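Local coordinates for MW1564 protein (Staphylococcus aureus, PDB 3NTV) that probably transfers a methyl group from S-adenosylmethionine to a hydroxyl of its substrate, as caffeoyl-CoA O-methyltransferases do, at residues A[216-219]-A[225-228]. Numbering follows the deposited sequence.
Sequences TNFL and LAIS
Residues 216-219 and 225-228 pair as the two arms of an antiparallel beta hairpin at one margin of the chain's central sheet, their directions 163° apart. Asn-217 faces Ile-227 in a hydrogen-bonded pair: Asn-217 N donates to Ile-227 O (3.0 Å), and Ile-227 N returns a bond to Asn-217 O (2.9 Å). Leu-219 and Leu-225 repeat this reciprocal pattern, with the donor Leu-219 N lying 2.8 Å from Leu-225 O. The two non-hydrogen-bonded pairs, Thr-216 with Ser-228 and Phe-218 with Ala-226, add side-chain contacts. Thr-216 OG1 and Ser-228 OG share a hydrogen bond of 2.8 Å; in both residues the hydroxyl stands anti to the carbonyl carbon, which brings the two oxygens together. On that same face the Phe-218 ring meets the Ala-226 methyl obliquely, CD1 to CB at 3.7 Å, and helix 192-209 packs over this side through Asn-205, Leu-208 and Ile-209. The other face carries Asn-217 and Ile-227, whose side chains run alongside each other. Asn-217 CG sits between its own N and carbonyl carbon (chi1 74°), and the turn of the amide about CB-CG brings OD1 to 3.4 Å from Ile-227 CB. This oxygen also lies 3.3 Å from Ile-227 O; two acceptors cannot bond, and OD1 is instead satisfied by Gln-65 of the second subunit. Leu-62 and Leu-66 of helix 57-70 cover the leucines and Ile-227 here, while His-33 of the second subunit is hydrogen-bonded, through NE2, to Phe-218 N on the outer side of strand 214-219. With 225-230 inserted between strands 170-175 and 214-219, the strand order 3-2-1-4-5-7-6 is that of the Rossmann-like class I methyltransferase fold, whose C-terminal antiparallel hairpin this contact forms.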
# COMPACT_ATOMS: atom_id res chain seq x y z
N THR A 216 -4.28 10.01 -6.72
CA THR A 216 -3.11 9.74 -5.85
C THR A 216 -3.42 9.50 -4.39
O THR A 216 -4.26 10.19 -3.80
CB THR A 216 -2.08 10.90 -6.00
OG1 THR A 216 -1.69 11.00 -7.37
CG2 THR A 216 -0.83 10.73 -5.12
N ASN A 217 -2.67 8.58 -3.77
CA ASN A 217 -2.71 8.40 -2.33
C ASN A 217 -1.29 8.33 -1.80
O ASN A 217 -0.39 7.86 -2.51
CB ASN A 217 -3.54 7.20 -1.89
CG ASN A 217 -2.84 5.91 -2.14
OD1 ASN A 217 -2.60 5.56 -3.29
ND2 ASN A 217 -2.42 5.22 -1.07
N PHE A 218 -1.10 8.78 -0.56
CA PHE A 218 0.20 8.79 0.11
C PHE A 218 0.22 7.88 1.30
O PHE A 218 -0.78 7.76 2.02
CB PHE A 218 0.59 10.22 0.56
CG PHE A 218 0.74 11.21 -0.57
CD1 PHE A 218 2.00 11.53 -1.07
CD2 PHE A 218 -0.37 11.83 -1.12
CE1 PHE A 218 2.14 12.50 -2.06
CE2 PHE A 218 -0.23 12.76 -2.15
CZ PHE A 218 1.03 13.09 -2.61
N LEU A 219 1.39 7.29 1.56
CA LEU A 219 1.58 6.36 2.67
C LEU A 219 2.79 6.75 3.48
O LEU A 219 3.84 7.03 2.90
CB LEU A 219 1.84 4.93 2.13
CG LEU A 219 0.75 4.27 1.29
CD1 LEU A 219 1.22 2.90 0.81
CD2 LEU A 219 -0.54 4.10 2.08
N LEU A 225 5.63 6.95 0.44
CA LEU A 225 5.33 6.43 -0.89
C LEU A 225 4.03 7.02 -1.42
O LEU A 225 3.09 7.19 -0.64
CB LEU A 225 5.21 4.88 -0.82
CG LEU A 225 5.18 4.13 -2.17
CD1 LEU A 225 6.53 4.21 -2.87
CD2 LEU A 225 4.82 2.67 -1.97
N ALA A 226 3.99 7.37 -2.69
CA ALA A 226 2.74 7.81 -3.32
C ALA A 226 2.45 6.85 -4.45
O ALA A 226 3.38 6.35 -5.11
CB ALA A 226 2.82 9.23 -3.83
N ILE A 227 1.16 6.59 -4.65
CA ILE A 227 0.67 5.75 -5.73
C ILE A 227 -0.31 6.59 -6.52
O ILE A 227 -1.30 7.07 -5.94
CB ILE A 227 0.00 4.46 -5.21
CG1 ILE A 227 0.98 3.59 -4.39
CG2 ILE A 227 -0.67 3.67 -6.37
CD1 ILE A 227 0.19 2.50 -3.56
N SER A 228 -0.05 6.73 -7.83
CA SER A 228 -0.88 7.53 -8.73
C SER A 228 -1.39 6.67 -9.86
O SER A 228 -0.61 6.06 -10.58
CB SER A 228 -0.10 8.71 -9.30
OG SER A 228 0.46 9.54 -8.30